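Local coordinates for glutathione S-transferase (Sulfitobacter, PDB 4GF0) that binds glutathione and, as a glutathione S-transferase homolog, probably catalyses its conjugation to electrophilic substrates, at the glutathione site and the interface of chains A and B. Coordinates in Å, arbitrary orientation; residue numbers count along the deposited sequence, not the author numbering. Chains: chain A/B, Glutathione S-transferase.

Contact 1: the glutathione site. Residues chain A 12-13, 35, 40, 52-55, 67-68, 107, 115, 118, 165, 172; chain B 104. With GSH (glutathione), chain C.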
loop_
_atom_site.group_PDB
_atom_site.type_symbol
_atom_site.label_atom_id
_atom_site.label_comp_id
_atom_site.label_asym_id
_atom_site.label_seq_id
_atom_site.Cartn_x
_atom_site.Cartn_y
_atom_site.Cartn_z
ATOM N N THR A 12 0.667 -13.999 -8.894
ATOM C CA THR A 12 0.332 -13.098 -7.790
ATOM C C THR A 12 1.103 -11.789 -7.872
ATOM O O THR A 12 1.995 -11.616 -8.721
ATOM C CB THR A 12 0.568 -13.750 -6.404
ATOM O OG1 THR A 12 1.971 -13.955 -6.193
ATOM C CG2 THR A 12 -0.168 -15.087 -6.303
ATOM N N ILE A 13 0.786 -10.883 -6.952
ATOM C CA ILE A 13 1.391 -9.560 -6.936
ATOM C C ILE A 13 2.899 -9.604 -6.662
ATOM O O ILE A 13 3.625 -8.667 -7.012
ATOM C CB ILE A 13 0.680 -8.630 -5.923
ATOM C CG1 ILE A 13 0.960 -7.158 -6.242
ATOM C CG2 ILE A 13 1.057 -8.997 -4.476
ATOM C CD1 ILE A 13 0.515 -6.763 -7.654
ATOM N N PHE A 35 0.301 -22.167 -3.104
ATOM C CA PHE A 35 -1.056 -21.903 -2.607
ATOM C C PHE A 35 -1.939 -23.142 -2.669
ATOM O O PHE A 35 -2.948 -23.230 -1.963
ATOM C CB PHE A 35 -1.735 -20.804 -3.428
ATOM C CG PHE A 35 -1.278 -19.410 -3.103
ATOM C CD1 PHE A 35 -0.140 -19.178 -2.341
ATOM C CD2 PHE A 35 -2.001 -18.320 -3.565
ATOM C CE1 PHE A 35 0.274 -17.882 -2.050
ATOM C CE2 PHE A 35 -1.594 -17.021 -3.281
ATOM C CZ PHE A 35 -0.451 -16.802 -2.519
ATOM N N GLN A 40 1.376 -20.925 2.374
ATOM C CA GLN A 40 1.506 -19.580 2.931
ATOM C C GLN A 40 0.809 -19.427 4.289
ATOM O O GLN A 40 1.048 -18.455 5.005
ATOM C CB GLN A 40 0.996 -18.528 1.940
ATOM C CG GLN A 40 -0.538 -18.373 1.873
ATOM C CD GLN A 40 -1.225 -19.420 1.013
ATOM O OE1 GLN A 40 -0.627 -20.432 0.641
ATOM N NE2 GLN A 40 -2.505 -19.182 0.699
ATOM N N GLY A 52 1.262 -14.098 6.259
ATOM C CA GLY A 52 0.895 -15.236 5.429
ATOM C C GLY A 52 0.622 -14.848 3.988
ATOM O O GLY A 52 -0.255 -15.432 3.341
ATOM N N ARG A 53 1.359 -13.862 3.488
ATOM C CA ARG A 53 1.173 -13.389 2.117
ATOM C C ARG A 53 2.484 -13.411 1.370
ATOM O O ARG A 53 3.555 -13.396 1.983
ATOM C CB ARG A 53 0.645 -11.947 2.087
ATOM C CG ARG A 53 -0.509 -11.649 3.010
ATOM C CD ARG A 53 -1.809 -12.310 2.576
ATOM N NE ARG A 53 -2.879 -11.906 3.491
ATOM C CZ ARG A 53 -3.488 -10.726 3.430
ATOM N NH1 ARG A 53 -3.150 -9.855 2.479
ATOM N NH2 ARG A 53 -4.434 -10.414 4.309
ATOM N N VAL A 54 2.399 -13.426 0.042
ATOM C CA VAL A 54 3.566 -13.133 -0.789
ATOM C C VAL A 54 3.304 -11.765 -1.436
ATOM O O VAL A 54 2.151 -11.409 -1.682
ATOM C CB VAL A 54 3.810 -14.230 -1.863
ATOM C CG1 VAL A 54 4.176 -15.553 -1.203
ATOM C CG2 VAL A 54 2.578 -14.407 -2.744
ATOM N N PRO A 55 4.358 -10.985 -1.715
ATOM C CA PRO A 55 5.791 -11.285 -1.593
ATOM C C PRO A 55 6.369 -11.103 -0.198
ATOM O O PRO A 55 5.818 -10.372 0.632
ATOM C CB PRO A 55 6.426 -10.246 -2.514
ATOM C CG PRO A 55 5.490 -9.047 -2.377
ATOM C CD PRO A 55 4.125 -9.670 -2.344
ATOM N N GLU A 67 5.347 -6.349 1.891
ATOM C CA GLU A 67 4.509 -5.338 1.210
ATOM C C GLU A 67 5.092 -4.924 -0.130
ATOM O O GLU A 67 6.134 -4.273 -0.201
ATOM C CB GLU A 67 4.198 -4.104 2.068
ATOM C CG GLU A 67 3.462 -4.415 3.374
ATOM C CD GLU A 67 2.035 -4.906 3.164
ATOM O OE1 GLU A 67 1.427 -4.602 2.109
ATOM O OE2 GLU A 67 1.512 -5.591 4.070
ATOM N N THR A 68 4.395 -5.308 -1.192
ATOM C CA THR A 68 4.883 -5.090 -2.547
ATOM C C THR A 68 5.455 -3.685 -2.770
ATOM O O THR A 68 6.574 -3.538 -3.266
ATOM C CB THR A 68 3.758 -5.372 -3.547
ATOM O OG1 THR A 68 3.342 -6.737 -3.397
ATOM C CG2 THR A 68 4.229 -5.153 -4.990
ATOM N N HIS A 107 -6.037 -3.851 -5.966
ATOM C CA HIS A 107 -5.724 -5.194 -5.482
ATOM C C HIS A 107 -6.800 -5.602 -4.488
ATOM O O HIS A 107 -7.241 -6.749 -4.472
ATOM C CB HIS A 107 -4.335 -5.250 -4.828
ATOM C CG HIS A 107 -3.851 -6.642 -4.539
ATOM N ND1 HIS A 107 -2.558 -6.904 -4.149
ATOM C CD2 HIS A 107 -4.485 -7.837 -4.583
ATOM C CE1 HIS A 107 -2.411 -8.206 -3.960
ATOM N NE2 HIS A 107 -3.562 -8.796 -4.221
ATOM N N ARG A 115 -10.776 -14.107 -1.399
ATOM C CA ARG A 115 -10.407 -13.941 0.007
ATOM C C ARG A 115 -11.468 -13.172 0.782
ATOM O O ARG A 115 -11.148 -12.415 1.701
ATOM C CB ARG A 115 -9.054 -13.229 0.148
ATOM C CG ARG A 115 -7.972 -13.758 -0.768
ATOM C CD ARG A 115 -7.619 -15.194 -0.459
ATOM N NE ARG A 115 -6.570 -15.681 -1.354
ATOM C CZ ARG A 115 -6.173 -16.945 -1.431
ATOM N NH1 ARG A 115 -6.739 -17.866 -0.668
ATOM N NH2 ARG A 115 -5.205 -17.287 -2.275
ATOM N N ARG A 118 -11.582 -12.791 4.643
ATOM C CA ARG A 118 -10.849 -11.769 5.388
ATOM C C ARG A 118 -11.779 -10.799 6.117
ATOM O O ARG A 118 -11.405 -10.236 7.146
ATOM C CB ARG A 118 -9.938 -10.973 4.456
ATOM C CG ARG A 118 -8.770 -11.766 3.929
ATOM C CD ARG A 118 -7.898 -10.890 3.060
ATOM N NE ARG A 118 -6.868 -11.655 2.368
ATOM C CZ ARG A 118 -6.147 -11.182 1.359
ATOM N NH1 ARG A 118 -6.348 -9.941 0.929
ATOM N NH2 ARG A 118 -5.230 -11.950 0.781
ATOM N N TYR A 165 4.070 -3.018 -11.011
ATOM C CA TYR A 165 2.923 -3.109 -10.125
ATOM C C TYR A 165 1.630 -3.103 -10.942
ATOM O O TYR A 165 0.781 -3.988 -10.775
ATOM C CB TYR A 165 2.948 -1.938 -9.125
ATOM C CG TYR A 165 2.309 -2.210 -7.786
ATOM C CD1 TYR A 165 1.296 -3.156 -7.642
ATOM C CD2 TYR A 165 2.703 -1.497 -6.665
ATOM C CE1 TYR A 165 0.701 -3.396 -6.394
ATOM C CE2 TYR A 165 2.131 -1.730 -5.427
ATOM C CZ TYR A 165 1.131 -2.668 -5.295
ATOM O OH TYR A 165 0.576 -2.865 -4.049
ATOM N N TRP A 172 -4.745 -9.476 -14.096
ATOM C CA TRP A 172 -5.887 -10.133 -13.454
ATOM C C TRP A 172 -7.215 -9.789 -14.126
ATOM O O TRP A 172 -8.223 -10.451 -13.875
ATOM C CB TRP A 172 -6.000 -9.714 -11.984
ATOM C CG TRP A 172 -4.923 -10.212 -11.090
ATOM C CD1 TRP A 172 -4.209 -11.362 -11.222
ATOM C CD2 TRP A 172 -4.439 -9.565 -9.908
ATOM N NE1 TRP A 172 -3.301 -11.472 -10.190
ATOM C CE2 TRP A 172 -3.425 -10.384 -9.370
ATOM C CE3 TRP A 172 -4.767 -8.376 -9.253
ATOM C CZ2 TRP A 172 -2.730 -10.041 -8.202
ATOM C CZ3 TRP A 172 -4.082 -8.038 -8.094
ATOM C CH2 TRP A 172 -3.074 -8.868 -7.580
ATOM N N SER B 104 -3.318 -1.064 2.810
ATOM C CA SER B 104 -3.875 -2.230 2.122
ATOM C C SER B 104 -4.652 -3.155 3.036
ATOM O O SER B 104 -5.470 -3.960 2.572
ATOM C CB SER B 104 -2.758 -3.035 1.454
ATOM O OG SER B 104 -1.875 -3.566 2.438
HETATM N N1 GSH C . -0.716 -5.752 0.757
HETATM C CA1 GSH C . 0.024 -6.921 0.339
HETATM C C1 GSH C . 1.086 -6.530 -0.638
HETATM O O11 GSH C . 2.195 -7.131 -0.646
HETATM O O12 GSH C . 0.867 -5.614 -1.476
HETATM C CB1 GSH C . -0.898 -7.905 -0.342
HETATM C CG1 GSH C . -0.204 -9.269 -0.322
HETATM C CD1 GSH C . -1.202 -10.349 -0.756
HETATM O OE1 GSH C . -2.357 -10.351 -0.329
HETATM N N2 GSH C . -0.757 -11.378 -1.690
HETATM C CA2 GSH C . -1.679 -12.409 -2.100
HETATM C C2 GSH C . -1.541 -13.552 -1.129
HETATM O O2 GSH C . -0.474 -13.775 -0.572
HETATM C CB2 GSH C . -1.367 -12.890 -3.481
HETATM S SG2 GSH C . -1.686 -11.590 -4.661
HETATM N N3 GSH C . -2.676 -14.410 -0.815
HETATM C CA3 GSH C . -2.482 -15.508 0.125
HETATM C C3 GSH C . -3.674 -15.672 1.035
HETATM O O31 GSH C . -4.511 -14.733 1.165
HETATM O O32 GSH C . -3.828 -16.751 1.690
HETATM O O HOH W 1 3.751 -8.592 1.133
HETATM O O HOH W 2 2.034 -2.888 -1.463
HETATM O O HOH W 3 -0.766 -4.959 -3.412
#

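Contact 2: the interface of chains A and B. Residues chain A 59, 63, 65, 70, 74; chain B 89-90, 93-94, 96-97.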
loop_
_atom_site.group_PDB
_atom_site.type_symbol
_atom_site.label_atom_id
_atom_site.label_comp_id
_atom_site.label_asym_id
_atom_site.label_seq_id
_atom_site.Cartn_x
_atom_site.Cartn_y
_atom_site.Cartn_z
ATOM N N LEU A 59 16.750 -10.183 2.803
ATOM C CA LEU A 59 17.924 -9.389 2.435
ATOM C C LEU A 59 19.197 -10.164 2.716
ATOM O O LEU A 59 19.155 -11.260 3.282
ATOM C CB LEU A 59 17.931 -8.066 3.202
ATOM C CG LEU A 59 16.677 -7.212 3.021
ATOM C CD1 LEU A 59 16.880 -5.855 3.706
ATOM C CD2 LEU A 59 16.312 -7.042 1.542
ATOM N N THR A 63 17.323 -10.076 7.074
ATOM C CA THR A 63 16.123 -9.287 7.352
ATOM C C THR A 63 15.034 -9.657 6.352
ATOM O O THR A 63 15.313 -9.786 5.159
ATOM C CB THR A 63 16.412 -7.788 7.179
ATOM O OG1 THR A 63 17.365 -7.382 8.159
ATOM C CG2 THR A 63 15.132 -6.960 7.328
ATOM N N LEU A 65 11.617 -8.382 4.516
ATOM C CA LEU A 65 10.737 -7.256 4.205
ATOM C C LEU A 65 9.444 -7.761 3.574
ATOM O O LEU A 65 9.436 -8.765 2.857
ATOM C CB LEU A 65 11.421 -6.298 3.232
ATOM C CG LEU A 65 12.748 -5.690 3.698
ATOM C CD1 LEU A 65 13.364 -4.892 2.535
ATOM C CD2 LEU A 65 12.517 -4.791 4.899
ATOM N N ALA A 70 6.609 -1.457 -0.747
ATOM C CA ALA A 70 7.827 -1.222 0.024
ATOM C C ALA A 70 9.003 -1.944 -0.620
ATOM O O ALA A 70 10.113 -1.408 -0.701
ATOM C CB ALA A 70 7.637 -1.682 1.483
ATOM N N TYR A 74 12.417 -0.467 -2.241
ATOM C CA TYR A 74 13.698 -1.006 -1.785
ATOM C C TYR A 74 14.614 -1.384 -2.959
ATOM O O TYR A 74 15.807 -1.038 -2.983
ATOM C CB TYR A 74 13.498 -2.207 -0.839
ATOM C CG TYR A 74 14.831 -2.731 -0.364
ATOM C CD1 TYR A 74 15.506 -2.105 0.666
ATOM C CD2 TYR A 74 15.426 -3.829 -0.968
ATOM C CE1 TYR A 74 16.751 -2.560 1.094
ATOM C CE2 TYR A 74 16.680 -4.282 -0.555
ATOM C CZ TYR A 74 17.321 -3.650 0.475
ATOM O OH TYR A 74 18.564 -4.081 0.887
ATOM N N PRO B 89 18.465 2.169 3.387
ATOM C CA PRO B 89 17.325 1.671 2.601
ATOM C C PRO B 89 16.543 0.572 3.316
ATOM O O PRO B 89 15.342 0.436 3.087
ATOM C CB PRO B 89 17.974 1.106 1.339
ATOM C CG PRO B 89 19.302 1.829 1.228
ATOM C CD PRO B 89 19.728 2.162 2.624
ATOM N N THR B 90 17.198 -0.205 4.172
ATOM C CA THR B 90 16.463 -1.249 4.905
ATOM C C THR B 90 15.425 -0.653 5.857
ATOM O O THR B 90 14.247 -1.049 5.862
ATOM C CB THR B 90 17.413 -2.178 5.678
ATOM O OG1 THR B 90 18.243 -2.865 4.735
ATOM C CG2 THR B 90 16.615 -3.212 6.504
ATOM N N ALA B 93 12.570 0.865 4.011
ATOM C CA ALA B 93 11.655 -0.172 3.535
ATOM C C ALA B 93 10.764 -0.675 4.675
ATOM O O ALA B 93 9.584 -0.969 4.466
ATOM C CB ALA B 93 12.434 -1.331 2.925
ATOM N N GLN B 94 11.319 -0.764 5.880
ATOM C CA GLN B 94 10.516 -1.155 7.044
ATOM C C GLN B 94 9.456 -0.097 7.340
ATOM O O GLN B 94 8.316 -0.415 7.695
ATOM C CB GLN B 94 11.423 -1.433 8.252
ATOM C CG GLN B 94 12.310 -2.644 8.010
ATOM C CD GLN B 94 13.417 -2.804 9.027
ATOM O OE1 GLN B 94 14.031 -1.823 9.462
ATOM N NE2 GLN B 94 13.697 -4.060 9.401
ATOM N N ARG B 96 8.168 1.975 5.036
ATOM C CA ARG B 96 7.162 1.871 3.980
ATOM C C ARG B 96 6.313 0.619 4.092
ATOM O O ARG B 96 5.139 0.627 3.714
ATOM C CB ARG B 96 7.803 1.946 2.589
ATOM C CG ARG B 96 8.389 3.319 2.300
ATOM C CD ARG B 96 8.640 3.539 0.816
ATOM N NE ARG B 96 9.275 4.845 0.623
ATOM C CZ ARG B 96 10.587 5.055 0.604
ATOM N NH1 ARG B 96 11.442 4.040 0.724
ATOM N NH2 ARG B 96 11.046 6.289 0.447
ATOM N N SER B 97 6.893 -0.449 4.629
ATOM C CA SER B 97 6.124 -1.680 4.815
ATOM C C SER B 97 4.957 -1.395 5.746
ATOM O O SER B 97 3.819 -1.840 5.514
ATOM C CB SER B 97 7.004 -2.778 5.424
ATOM O OG SER B 97 6.252 -3.978 5.569
HETATM O O HOH W 4 11.258 1.071 0.574
HETATM O O HOH W 5 19.863 -2.273 2.592
#

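Contact 1: the glutathione site
Glutathione lies extended in the G-site, a groove that hides 467 of its 518 Å². The floor is the loop A:Gly52 to A:Pro55, whose cis peptide before A:Pro55 is the family's hallmark. Here A:Val54 pairs with the cysteinyl unit as a strand would: its carbonyl O takes the bond from N2 at 2.9 Å, nearly along the C=O axis, and its N gives one back to O2.

The glycyl end is walled by A:Phe35, whose CE2 and CZ press on CA3, and by A:Gln40, bent at chi2 (-81°) so that NE2 meets carboxylate O32 at 2.9 Å, straight and in its amide plane. A:Arg115 lays its guanidinium face over C3, its NE salt-bridged to O31. The extended A:Arg118 makes a salt-bridging hydrogen bond from NH2, in its guanidinium plane, to O31 (2.9 Å); this NH2 also lies over the centre of the A:Arg53 guanidinium, a pairing of like charges the carboxylate probably eases. A:Arg53 NH1 hydrogen-bonds the gamma-glutamyl carbonyl OE1 from a tilted position.

At the other end, A:Thr68 grips O11 with both N and OG1, at the start of helix 68-78, whose dipole would favour a carboxylate. A:Glu67 OE1 holds amine N1 through its syn lone pair (2.8 Å), and B:Ser104 OG, from the partner chain, hydrogen-bonds N1 (3.0 Å).

Over the thiol, A:His107 forms a lid with NE2 3.4 Å from SG2, backed by A:Trp172; A:Thr12 CB lies across the sulfur, and A:Ile13 brings its backbone N and CG2 in from the flank. The uncovered edge is likely to lie on the thiol side, where a second substrate would approach. The site occupies the cleft between thioredoxin-like N-terminal and helical C-terminal domains, completed by chain B.

Contact 2: the interface of chains A and B
This patch of the two-fold interface sets the strand 64-66 and helix 68-78 of A, with neighbouring loop residues, against the start of helix 89-111 of B, and hides 308 Å² of protein surface in all.

Apolar contacts dominate. A:Tyr74 is central: CG stands anti to its backbone N (chi1 -179°), which sends the ring alongside B:Thr90, the two side chains pointing the same way. One edge of the ring is turned to the first turn of the B helix, so that B:Pro89 C and B:Thr90 N meet it in its plane and CD1 comes 3.5 Å from B:Pro89 O. A face of the same ring receives A:Leu65 CD1 near its rim. A:Leu65 CD1 also touches B:Ala93 CB at 3.7 Å, so the small alanine fits against both the leucine and the tyrosine. The second branch of A:Leu65, CD2, lies roughly perpendicular across the B:Gln94 chain and rests on its CG at 3.8 Å.

Farther out, A:Leu59 and B:Thr90 run antiparallel past one another, the leucine CD1 near OG1 and CG2, and A:Thr63 meets B:Thr90 and B:Gln94 tip to tip through its methyl CG2. On the other flank, A:Ala70 CB sits close against the helix backbone, 3.5 Å from B:Ser97 N, and touches B:Arg96 CB.

Polar links are made through water. One water joins A:Tyr74 OH and B:Thr90 OG1, at 2.8 Å from each; another joins A:Ala70 O to B:Arg96 NH1, lying in the guanidinium plane. An alanine in place of A:Tyr74 removes the ring and its hydroxyl, and with them the contact to B:Pro89 and the water bridge, which would probably loosen the seat of the helix.

The patch thus fits one subunit's N-terminal domain to its partner's helical domain, consistent with the dimer typical of glutathione transferases.

Contact 1 and contact 2 lie about 16 Å apart, measured between the centres of their C-alpha atoms, and they share two helices. Helix 68-78 of chain A opens with a glutathione-binding residue in contact 1 and offers later residues to contact 2. Helix 89-111 of chain B packs its early turns into contact 2, then runs on to supply B:Ser104 beside the ligand; its counterpart in chain A contributes A:His107 near the thiol. Dimer assembly and the glutathione site are therefore physically joined, and a stable dimer is likely to help position the gamma-glutamyl end, with the symmetry repeating this arrangement in the second subunit.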